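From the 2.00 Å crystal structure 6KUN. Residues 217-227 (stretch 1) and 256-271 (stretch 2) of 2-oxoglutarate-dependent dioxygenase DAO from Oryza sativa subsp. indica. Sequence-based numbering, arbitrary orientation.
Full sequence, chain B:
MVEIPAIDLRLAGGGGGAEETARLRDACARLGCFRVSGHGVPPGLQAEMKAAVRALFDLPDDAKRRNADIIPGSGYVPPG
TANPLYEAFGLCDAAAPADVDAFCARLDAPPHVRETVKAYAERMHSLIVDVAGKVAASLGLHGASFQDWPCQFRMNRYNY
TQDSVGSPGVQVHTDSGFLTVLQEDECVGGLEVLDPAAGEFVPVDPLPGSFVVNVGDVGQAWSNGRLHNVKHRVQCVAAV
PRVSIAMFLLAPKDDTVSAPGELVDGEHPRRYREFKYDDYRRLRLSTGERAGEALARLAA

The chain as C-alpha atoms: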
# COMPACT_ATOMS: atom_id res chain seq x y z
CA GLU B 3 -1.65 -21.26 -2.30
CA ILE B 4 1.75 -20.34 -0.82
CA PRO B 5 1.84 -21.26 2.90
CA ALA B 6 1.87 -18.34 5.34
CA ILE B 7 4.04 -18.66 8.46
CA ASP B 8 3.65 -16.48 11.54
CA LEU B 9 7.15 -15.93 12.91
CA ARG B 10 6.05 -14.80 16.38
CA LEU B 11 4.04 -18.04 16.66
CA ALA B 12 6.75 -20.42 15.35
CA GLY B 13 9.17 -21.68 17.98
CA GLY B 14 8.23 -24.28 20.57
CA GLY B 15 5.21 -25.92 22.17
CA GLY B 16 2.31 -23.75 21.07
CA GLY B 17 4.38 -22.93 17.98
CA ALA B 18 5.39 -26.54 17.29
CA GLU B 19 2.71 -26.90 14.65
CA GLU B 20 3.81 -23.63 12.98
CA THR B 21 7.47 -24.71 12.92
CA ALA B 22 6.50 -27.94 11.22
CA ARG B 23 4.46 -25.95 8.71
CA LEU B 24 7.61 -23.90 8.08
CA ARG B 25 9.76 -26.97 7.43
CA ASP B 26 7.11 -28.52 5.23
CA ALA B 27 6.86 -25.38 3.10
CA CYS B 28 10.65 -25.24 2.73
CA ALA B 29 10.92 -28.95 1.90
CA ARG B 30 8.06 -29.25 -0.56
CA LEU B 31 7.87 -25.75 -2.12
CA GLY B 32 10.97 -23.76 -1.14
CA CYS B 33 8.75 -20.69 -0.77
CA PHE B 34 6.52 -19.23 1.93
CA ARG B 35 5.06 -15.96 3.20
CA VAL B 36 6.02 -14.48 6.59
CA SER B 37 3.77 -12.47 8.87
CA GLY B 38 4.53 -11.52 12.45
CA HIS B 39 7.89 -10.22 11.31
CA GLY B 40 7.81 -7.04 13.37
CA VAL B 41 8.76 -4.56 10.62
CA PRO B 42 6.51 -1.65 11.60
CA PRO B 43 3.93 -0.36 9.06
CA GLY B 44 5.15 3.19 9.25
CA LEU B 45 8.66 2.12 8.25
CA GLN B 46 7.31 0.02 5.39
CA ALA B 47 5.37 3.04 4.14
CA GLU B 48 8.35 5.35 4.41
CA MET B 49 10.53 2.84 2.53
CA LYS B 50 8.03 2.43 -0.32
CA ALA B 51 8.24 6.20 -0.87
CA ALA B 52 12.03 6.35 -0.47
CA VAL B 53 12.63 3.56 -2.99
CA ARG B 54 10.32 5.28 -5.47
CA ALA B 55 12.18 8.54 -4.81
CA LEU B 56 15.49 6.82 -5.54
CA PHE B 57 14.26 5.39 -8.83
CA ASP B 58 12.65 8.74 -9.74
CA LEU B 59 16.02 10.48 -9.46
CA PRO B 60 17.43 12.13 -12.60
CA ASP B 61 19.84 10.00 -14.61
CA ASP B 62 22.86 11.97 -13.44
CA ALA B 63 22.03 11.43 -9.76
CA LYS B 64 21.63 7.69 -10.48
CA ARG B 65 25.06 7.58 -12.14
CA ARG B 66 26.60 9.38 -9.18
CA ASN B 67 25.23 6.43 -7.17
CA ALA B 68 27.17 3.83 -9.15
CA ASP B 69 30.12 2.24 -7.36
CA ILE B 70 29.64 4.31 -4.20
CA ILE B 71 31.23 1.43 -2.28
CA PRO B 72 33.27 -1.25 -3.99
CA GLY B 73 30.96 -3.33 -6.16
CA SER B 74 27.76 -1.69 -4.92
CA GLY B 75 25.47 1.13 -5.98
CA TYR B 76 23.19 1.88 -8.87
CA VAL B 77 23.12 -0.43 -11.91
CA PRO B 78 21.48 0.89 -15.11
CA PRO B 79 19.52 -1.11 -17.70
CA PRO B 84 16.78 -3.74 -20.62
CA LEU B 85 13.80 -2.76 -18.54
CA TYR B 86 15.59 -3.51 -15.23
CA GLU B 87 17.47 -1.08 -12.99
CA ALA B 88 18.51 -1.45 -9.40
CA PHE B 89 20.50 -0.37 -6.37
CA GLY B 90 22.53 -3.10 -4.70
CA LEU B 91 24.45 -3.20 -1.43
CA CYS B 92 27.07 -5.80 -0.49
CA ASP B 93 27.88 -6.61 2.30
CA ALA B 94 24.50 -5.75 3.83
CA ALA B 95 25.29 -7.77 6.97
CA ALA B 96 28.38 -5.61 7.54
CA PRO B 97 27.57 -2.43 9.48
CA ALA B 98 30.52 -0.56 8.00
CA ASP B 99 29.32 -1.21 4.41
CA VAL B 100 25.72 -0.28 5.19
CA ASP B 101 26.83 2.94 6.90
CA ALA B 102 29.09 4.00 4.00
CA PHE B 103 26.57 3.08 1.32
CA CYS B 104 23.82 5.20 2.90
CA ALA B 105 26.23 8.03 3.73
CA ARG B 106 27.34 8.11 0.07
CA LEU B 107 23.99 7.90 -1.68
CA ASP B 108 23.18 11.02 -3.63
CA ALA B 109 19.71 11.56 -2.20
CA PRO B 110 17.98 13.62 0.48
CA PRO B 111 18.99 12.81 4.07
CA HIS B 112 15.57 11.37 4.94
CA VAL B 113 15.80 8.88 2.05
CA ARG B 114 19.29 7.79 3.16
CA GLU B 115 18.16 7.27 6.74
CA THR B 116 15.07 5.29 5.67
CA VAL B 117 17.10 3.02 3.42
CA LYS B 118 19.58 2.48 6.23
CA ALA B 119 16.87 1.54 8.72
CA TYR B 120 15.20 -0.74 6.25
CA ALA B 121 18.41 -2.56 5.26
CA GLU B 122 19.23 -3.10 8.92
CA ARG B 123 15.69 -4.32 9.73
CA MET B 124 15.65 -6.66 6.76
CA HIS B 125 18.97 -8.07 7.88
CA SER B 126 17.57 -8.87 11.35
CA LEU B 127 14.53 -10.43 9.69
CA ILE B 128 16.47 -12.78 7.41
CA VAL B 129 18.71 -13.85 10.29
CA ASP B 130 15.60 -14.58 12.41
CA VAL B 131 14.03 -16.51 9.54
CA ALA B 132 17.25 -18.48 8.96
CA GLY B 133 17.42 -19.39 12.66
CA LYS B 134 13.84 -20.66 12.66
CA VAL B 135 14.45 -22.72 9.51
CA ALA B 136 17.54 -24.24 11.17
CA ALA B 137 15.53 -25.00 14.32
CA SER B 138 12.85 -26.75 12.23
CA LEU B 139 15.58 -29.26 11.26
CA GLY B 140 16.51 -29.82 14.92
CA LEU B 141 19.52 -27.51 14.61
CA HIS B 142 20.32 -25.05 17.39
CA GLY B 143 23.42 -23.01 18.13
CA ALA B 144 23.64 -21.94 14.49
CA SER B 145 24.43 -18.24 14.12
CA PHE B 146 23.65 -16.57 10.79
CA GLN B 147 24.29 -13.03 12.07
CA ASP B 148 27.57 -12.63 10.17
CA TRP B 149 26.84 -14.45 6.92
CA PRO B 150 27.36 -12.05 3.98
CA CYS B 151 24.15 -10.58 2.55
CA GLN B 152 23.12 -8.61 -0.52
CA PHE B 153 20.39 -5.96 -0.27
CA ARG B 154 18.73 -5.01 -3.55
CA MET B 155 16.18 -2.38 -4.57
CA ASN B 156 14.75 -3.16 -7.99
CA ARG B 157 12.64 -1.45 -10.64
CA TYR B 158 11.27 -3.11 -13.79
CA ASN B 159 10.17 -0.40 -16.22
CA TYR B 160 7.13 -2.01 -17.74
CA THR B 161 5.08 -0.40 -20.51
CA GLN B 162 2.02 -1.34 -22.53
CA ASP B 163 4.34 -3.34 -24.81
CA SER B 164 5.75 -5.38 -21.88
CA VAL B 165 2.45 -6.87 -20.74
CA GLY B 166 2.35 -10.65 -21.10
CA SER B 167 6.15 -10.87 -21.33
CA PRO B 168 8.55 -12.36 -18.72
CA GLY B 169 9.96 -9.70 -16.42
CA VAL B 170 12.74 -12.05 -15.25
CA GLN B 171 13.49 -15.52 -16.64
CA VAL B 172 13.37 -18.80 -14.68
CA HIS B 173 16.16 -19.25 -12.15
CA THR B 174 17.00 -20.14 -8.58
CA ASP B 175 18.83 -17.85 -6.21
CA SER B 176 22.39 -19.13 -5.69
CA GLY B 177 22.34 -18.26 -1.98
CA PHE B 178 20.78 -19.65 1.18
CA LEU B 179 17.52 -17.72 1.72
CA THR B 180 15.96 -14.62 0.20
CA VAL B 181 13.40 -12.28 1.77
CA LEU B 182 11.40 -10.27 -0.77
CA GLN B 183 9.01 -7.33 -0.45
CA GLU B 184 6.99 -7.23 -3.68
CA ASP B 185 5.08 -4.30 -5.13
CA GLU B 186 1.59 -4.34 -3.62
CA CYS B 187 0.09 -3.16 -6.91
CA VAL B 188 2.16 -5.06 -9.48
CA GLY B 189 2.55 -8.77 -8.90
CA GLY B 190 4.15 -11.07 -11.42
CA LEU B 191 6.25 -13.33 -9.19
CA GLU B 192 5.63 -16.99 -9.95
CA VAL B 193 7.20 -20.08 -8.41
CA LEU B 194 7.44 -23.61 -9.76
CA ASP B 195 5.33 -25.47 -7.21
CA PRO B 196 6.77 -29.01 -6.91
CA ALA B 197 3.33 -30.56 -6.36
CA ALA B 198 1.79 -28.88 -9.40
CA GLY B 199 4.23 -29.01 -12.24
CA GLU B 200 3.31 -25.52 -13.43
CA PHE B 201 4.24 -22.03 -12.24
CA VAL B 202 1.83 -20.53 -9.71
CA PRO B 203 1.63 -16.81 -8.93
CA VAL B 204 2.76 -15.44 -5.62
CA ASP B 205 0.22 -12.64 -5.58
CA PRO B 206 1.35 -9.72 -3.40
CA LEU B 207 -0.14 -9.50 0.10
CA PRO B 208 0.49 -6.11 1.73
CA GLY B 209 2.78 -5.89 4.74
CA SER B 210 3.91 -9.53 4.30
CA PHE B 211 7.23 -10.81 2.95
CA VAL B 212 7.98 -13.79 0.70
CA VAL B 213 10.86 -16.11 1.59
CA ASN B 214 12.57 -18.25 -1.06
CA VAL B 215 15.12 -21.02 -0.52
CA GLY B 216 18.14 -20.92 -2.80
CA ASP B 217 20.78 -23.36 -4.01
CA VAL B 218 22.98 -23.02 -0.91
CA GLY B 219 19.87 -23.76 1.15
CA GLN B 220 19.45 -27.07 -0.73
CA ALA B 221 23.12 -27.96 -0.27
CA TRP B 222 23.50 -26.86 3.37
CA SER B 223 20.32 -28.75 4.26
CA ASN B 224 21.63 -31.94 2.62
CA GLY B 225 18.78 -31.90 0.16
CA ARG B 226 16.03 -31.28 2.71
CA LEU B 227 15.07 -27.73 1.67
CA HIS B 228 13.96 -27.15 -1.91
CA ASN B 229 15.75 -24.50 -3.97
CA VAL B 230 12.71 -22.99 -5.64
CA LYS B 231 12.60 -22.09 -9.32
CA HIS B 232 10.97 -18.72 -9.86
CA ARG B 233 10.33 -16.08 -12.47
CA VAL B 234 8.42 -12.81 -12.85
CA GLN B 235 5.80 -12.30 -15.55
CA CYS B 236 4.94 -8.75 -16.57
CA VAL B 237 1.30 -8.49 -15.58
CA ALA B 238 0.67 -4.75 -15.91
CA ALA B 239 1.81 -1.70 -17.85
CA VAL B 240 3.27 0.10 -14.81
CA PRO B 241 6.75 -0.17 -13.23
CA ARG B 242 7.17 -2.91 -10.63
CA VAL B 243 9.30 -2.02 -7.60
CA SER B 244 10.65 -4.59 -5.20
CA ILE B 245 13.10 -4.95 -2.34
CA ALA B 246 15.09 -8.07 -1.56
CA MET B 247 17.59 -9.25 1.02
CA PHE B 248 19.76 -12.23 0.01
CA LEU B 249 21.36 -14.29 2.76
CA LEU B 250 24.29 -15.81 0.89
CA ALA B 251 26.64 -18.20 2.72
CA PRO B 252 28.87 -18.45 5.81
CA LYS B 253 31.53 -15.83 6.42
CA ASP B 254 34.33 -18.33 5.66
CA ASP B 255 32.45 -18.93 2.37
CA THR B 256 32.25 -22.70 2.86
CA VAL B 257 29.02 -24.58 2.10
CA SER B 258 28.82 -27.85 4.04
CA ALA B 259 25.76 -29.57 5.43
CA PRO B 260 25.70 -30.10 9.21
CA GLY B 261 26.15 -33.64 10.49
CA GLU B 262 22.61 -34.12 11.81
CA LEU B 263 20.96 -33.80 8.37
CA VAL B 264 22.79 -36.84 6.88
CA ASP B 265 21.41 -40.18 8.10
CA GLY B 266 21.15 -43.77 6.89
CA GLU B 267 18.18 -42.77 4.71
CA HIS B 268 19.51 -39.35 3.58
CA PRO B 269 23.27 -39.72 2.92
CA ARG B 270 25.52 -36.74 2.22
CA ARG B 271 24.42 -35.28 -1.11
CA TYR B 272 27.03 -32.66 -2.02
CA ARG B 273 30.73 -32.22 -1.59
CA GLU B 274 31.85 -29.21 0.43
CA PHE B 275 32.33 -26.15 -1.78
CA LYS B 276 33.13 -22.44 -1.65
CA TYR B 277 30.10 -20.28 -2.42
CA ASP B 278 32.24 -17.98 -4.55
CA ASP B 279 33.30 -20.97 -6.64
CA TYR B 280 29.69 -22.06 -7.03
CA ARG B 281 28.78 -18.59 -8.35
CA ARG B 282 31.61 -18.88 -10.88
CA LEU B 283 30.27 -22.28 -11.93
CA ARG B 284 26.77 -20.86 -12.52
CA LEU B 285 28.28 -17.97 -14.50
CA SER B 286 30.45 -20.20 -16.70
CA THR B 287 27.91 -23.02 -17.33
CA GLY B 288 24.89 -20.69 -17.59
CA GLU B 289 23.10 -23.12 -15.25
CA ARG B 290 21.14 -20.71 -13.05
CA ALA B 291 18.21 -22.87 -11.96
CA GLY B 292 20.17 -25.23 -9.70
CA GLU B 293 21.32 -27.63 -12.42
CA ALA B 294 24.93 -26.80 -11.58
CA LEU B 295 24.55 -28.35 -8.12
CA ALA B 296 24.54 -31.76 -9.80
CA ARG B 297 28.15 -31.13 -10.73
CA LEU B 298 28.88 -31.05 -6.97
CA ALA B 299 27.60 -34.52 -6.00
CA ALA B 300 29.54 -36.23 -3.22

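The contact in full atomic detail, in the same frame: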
# COMPACT_ATOMS: atom_id res chain seq x y z
N ASP B 217 19.98 -22.15 -3.74
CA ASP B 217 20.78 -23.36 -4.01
C ASP B 217 21.60 -23.73 -2.80
O ASP B 217 21.67 -24.90 -2.43
CB ASP B 217 21.70 -23.16 -5.20
CG ASP B 217 20.96 -23.04 -6.52
OD1 ASP B 217 19.74 -23.29 -6.61
OD2 ASP B 217 21.66 -22.66 -7.52
N VAL B 218 22.25 -22.75 -2.16
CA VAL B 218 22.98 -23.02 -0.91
C VAL B 218 22.07 -23.57 0.18
O VAL B 218 22.50 -24.41 1.00
CB VAL B 218 23.72 -21.78 -0.43
CG1 VAL B 218 24.17 -21.97 1.01
CG2 VAL B 218 24.92 -21.48 -1.33
N GLY B 219 20.81 -23.15 0.22
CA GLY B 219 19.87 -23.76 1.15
C GLY B 219 19.72 -25.27 0.92
O GLY B 219 19.66 -26.08 1.89
N GLN B 220 19.59 -25.66 -0.36
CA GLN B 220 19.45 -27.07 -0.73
C GLN B 220 20.71 -27.84 -0.35
O GLN B 220 20.63 -28.96 0.13
CB GLN B 220 19.15 -27.17 -2.23
CG GLN B 220 19.58 -28.46 -2.97
CD GLN B 220 18.66 -29.65 -2.71
OE1 GLN B 220 17.58 -29.53 -2.10
NE2 GLN B 220 19.11 -30.80 -3.16
N ALA B 221 21.88 -27.25 -0.54
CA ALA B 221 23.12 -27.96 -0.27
C ALA B 221 23.42 -28.01 1.23
O ALA B 221 23.73 -29.07 1.78
CB ALA B 221 24.29 -27.35 -1.05
N TRP B 222 23.30 -26.89 1.92
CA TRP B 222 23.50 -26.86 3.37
C TRP B 222 22.53 -27.77 4.10
O TRP B 222 22.85 -28.31 5.16
CB TRP B 222 23.34 -25.42 3.84
CG TRP B 222 23.44 -25.20 5.30
CD1 TRP B 222 24.57 -24.81 6.00
CD2 TRP B 222 22.39 -25.28 6.23
NE1 TRP B 222 24.25 -24.70 7.33
CE2 TRP B 222 22.92 -24.96 7.50
CE3 TRP B 222 21.03 -25.60 6.13
CZ2 TRP B 222 22.15 -24.95 8.64
CZ3 TRP B 222 20.26 -25.58 7.26
CH2 TRP B 222 20.82 -25.27 8.51
N SER B 223 21.32 -27.95 3.57
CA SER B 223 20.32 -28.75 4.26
C SER B 223 20.42 -30.23 3.89
O SER B 223 19.55 -31.01 4.27
CB SER B 223 18.94 -28.22 3.96
OG SER B 223 18.56 -28.55 2.63
N ASN B 224 21.44 -30.60 3.14
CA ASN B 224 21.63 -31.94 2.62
C ASN B 224 20.46 -32.41 1.80
O ASN B 224 20.05 -33.56 1.91
CB ASN B 224 21.92 -32.95 3.72
CG ASN B 224 22.53 -34.20 3.16
OD1 ASN B 224 23.43 -34.13 2.33
ND2 ASN B 224 21.98 -35.34 3.53
N GLY B 225 19.89 -31.53 1.00
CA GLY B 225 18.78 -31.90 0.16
C GLY B 225 17.41 -31.73 0.77
O GLY B 225 16.42 -31.96 0.08
N ARG B 226 17.31 -31.32 2.03
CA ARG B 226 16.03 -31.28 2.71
C ARG B 226 15.20 -30.03 2.42
O ARG B 226 13.97 -30.04 2.59
CB ARG B 226 16.27 -31.41 4.22
CG ARG B 226 16.76 -32.77 4.63
CD ARG B 226 17.20 -32.82 6.07
NE ARG B 226 17.72 -34.16 6.36
CZ ARG B 226 16.94 -35.22 6.55
NH1 ARG B 226 15.63 -35.09 6.49
NH2 ARG B 226 17.49 -36.41 6.80
N LEU B 227 15.81 -28.96 2.00
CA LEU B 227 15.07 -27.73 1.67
C LEU B 227 15.19 -27.49 0.18
O LEU B 227 16.30 -27.53 -0.37
CB LEU B 227 15.61 -26.54 2.44
CG LEU B 227 15.72 -26.60 3.96
CD1 LEU B 227 16.38 -25.35 4.48
CD2 LEU B 227 14.38 -26.79 4.59
N THR B 256 32.36 -21.28 3.12
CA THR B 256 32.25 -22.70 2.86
C THR B 256 30.83 -23.22 3.05
O THR B 256 30.24 -23.02 4.11
CB THR B 256 33.18 -23.51 3.78
OG1 THR B 256 34.53 -23.26 3.41
CG2 THR B 256 32.90 -25.00 3.67
N VAL B 257 30.34 -23.96 2.05
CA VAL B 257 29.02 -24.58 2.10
C VAL B 257 29.20 -26.05 2.44
O VAL B 257 29.69 -26.83 1.61
CB VAL B 257 28.27 -24.39 0.77
CG1 VAL B 257 26.88 -25.01 0.88
CG2 VAL B 257 28.19 -22.91 0.39
N SER B 258 28.78 -26.45 3.64
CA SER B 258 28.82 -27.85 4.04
C SER B 258 27.67 -28.18 4.98
O SER B 258 27.48 -27.51 6.00
CB SER B 258 30.15 -28.18 4.73
OG SER B 258 30.20 -29.58 5.00
N ALA B 259 26.90 -29.19 4.63
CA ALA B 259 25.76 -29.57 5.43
C ALA B 259 26.20 -29.93 6.84
O ALA B 259 27.29 -30.47 7.02
CB ALA B 259 25.02 -30.75 4.79
N PRO B 260 25.40 -29.61 7.86
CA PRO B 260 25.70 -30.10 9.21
C PRO B 260 25.50 -31.61 9.34
O PRO B 260 24.63 -32.20 8.69
CB PRO B 260 24.70 -29.32 10.09
CG PRO B 260 24.29 -28.09 9.22
CD PRO B 260 24.32 -28.59 7.82
N GLY B 261 26.29 -32.22 10.21
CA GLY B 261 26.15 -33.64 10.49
C GLY B 261 24.74 -34.19 10.67
O GLY B 261 24.42 -35.26 10.12
N GLU B 262 23.86 -33.51 11.40
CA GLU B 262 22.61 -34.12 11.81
C GLU B 262 21.58 -34.24 10.69
O GLU B 262 20.52 -34.85 10.90
CB GLU B 262 21.97 -33.36 12.98
CG GLU B 262 22.82 -33.28 14.24
CD GLU B 262 23.74 -32.06 14.27
OE1 GLU B 262 24.38 -31.75 13.23
OE2 GLU B 262 23.81 -31.42 15.34
N LEU B 263 21.87 -33.70 9.50
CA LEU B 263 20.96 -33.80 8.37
C LEU B 263 21.31 -34.94 7.41
O LEU B 263 20.56 -35.16 6.44
CB LEU B 263 20.91 -32.49 7.58
CG LEU B 263 20.53 -31.24 8.37
CD1 LEU B 263 19.34 -31.50 9.25
CD2 LEU B 263 21.70 -30.75 9.19
N VAL B 264 22.43 -35.64 7.64
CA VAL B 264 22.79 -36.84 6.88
C VAL B 264 22.60 -38.06 7.78
O VAL B 264 23.24 -38.18 8.83
CB VAL B 264 24.24 -36.77 6.35
CG1 VAL B 264 25.17 -36.13 7.38
CG2 VAL B 264 24.72 -38.20 5.97
N ASP B 265 21.73 -38.97 7.34
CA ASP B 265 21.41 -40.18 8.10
C ASP B 265 21.46 -41.39 7.17
O ASP B 265 21.76 -41.26 5.98
CB ASP B 265 20.04 -40.05 8.79
CG ASP B 265 18.97 -39.48 7.87
OD1 ASP B 265 18.81 -39.99 6.74
OD2 ASP B 265 18.25 -38.53 8.28
N GLY B 266 21.16 -42.57 7.72
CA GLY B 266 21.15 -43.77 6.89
C GLY B 266 20.27 -43.63 5.66
O GLY B 266 20.61 -44.13 4.59
N GLU B 267 19.14 -42.93 5.79
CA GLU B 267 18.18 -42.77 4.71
C GLU B 267 18.41 -41.53 3.85
O GLU B 267 17.88 -41.45 2.74
CB GLU B 267 16.75 -42.71 5.28
CG GLU B 267 15.89 -43.94 5.02
CD GLU B 267 15.15 -43.85 3.70
OE1 GLU B 267 14.22 -43.02 3.59
OE2 GLU B 267 15.50 -44.62 2.77
N HIS B 268 19.14 -40.53 4.35
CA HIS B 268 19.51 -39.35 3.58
C HIS B 268 21.02 -39.18 3.70
O HIS B 268 21.51 -38.47 4.59
CB HIS B 268 18.77 -38.10 4.07
CG HIS B 268 17.28 -38.24 4.06
ND1 HIS B 268 16.58 -38.86 5.08
CD2 HIS B 268 16.35 -37.84 3.16
CE1 HIS B 268 15.29 -38.83 4.80
NE2 HIS B 268 15.12 -38.21 3.64
N PRO B 269 21.80 -39.85 2.85
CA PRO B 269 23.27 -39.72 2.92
C PRO B 269 23.73 -38.41 2.28
O PRO B 269 23.03 -37.79 1.48
CB PRO B 269 23.77 -40.92 2.12
CG PRO B 269 22.67 -41.20 1.14
CD PRO B 269 21.36 -40.78 1.79
N ARG B 270 24.94 -38.02 2.63
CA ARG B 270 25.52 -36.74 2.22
C ARG B 270 25.49 -36.53 0.71
O ARG B 270 26.10 -37.27 -0.05
CB ARG B 270 26.94 -36.71 2.74
CG ARG B 270 27.70 -35.43 2.36
CD ARG B 270 28.49 -34.91 3.54
NE ARG B 270 29.25 -33.71 3.20
CZ ARG B 270 28.73 -32.58 2.72
NH1 ARG B 270 27.43 -32.48 2.51
NH2 ARG B 270 29.52 -31.56 2.44
N ARG B 271 24.77 -35.49 0.30
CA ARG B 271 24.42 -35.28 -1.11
C ARG B 271 25.49 -34.54 -1.90
O ARG B 271 25.72 -34.85 -3.06
CB ARG B 271 23.09 -34.51 -1.22
CG ARG B 271 21.87 -35.28 -0.73
CD ARG B 271 21.21 -36.09 -1.84
NE ARG B 271 19.98 -35.46 -2.32
CZ ARG B 271 18.86 -35.36 -1.60
NH1 ARG B 271 18.82 -35.81 -0.35
NH2 ARG B 271 17.79 -34.78 -2.13

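What does the helix offer the second stretch? Its first contacts are apolar: Val-218 CG2 lies 4.0 Å from Val-257 CG2, and Ala-221 CB lies 4.0 Å from Val-257 CG1, so one valine, its CA-to-CB bond pointing toward the helix, packs against two helical residues a turn apart.

How does Trp-222 meet the chain where the backbones run closest? Pro-260 CD sits over one face of the indole, 3.9 Å from the centroid of its five-membered ring, a CH-pi contact nearly along the ring normal. The carbonyl is used too, with Trp-222 O accepting a CA-H...O contact from Ala-259 CA at 3.2 Å.

Why is Asn-224 so deeply engaged? Its amide serves backbone groups with both ends: OD1 accepts from Arg-271 N at 2.8 Å, while ND2 donates to Leu-263 O at 3.2 Å and weakly to Pro-269 O at 3.4 Å. One side chain thereby ties together separate parts of stretch 2.

What follows in the turn? Gly-225 has backbone angles that call for glycine, and a CB there would also clash with Arg-271 CZ. Arg-226 then reaches across: NE donates to Leu-263 O at 3.0 Å, NH2 forms a salt bridge with Asp-265 OD2 at 2.7 Å, and the His-268 ring lies over one guanidinium face.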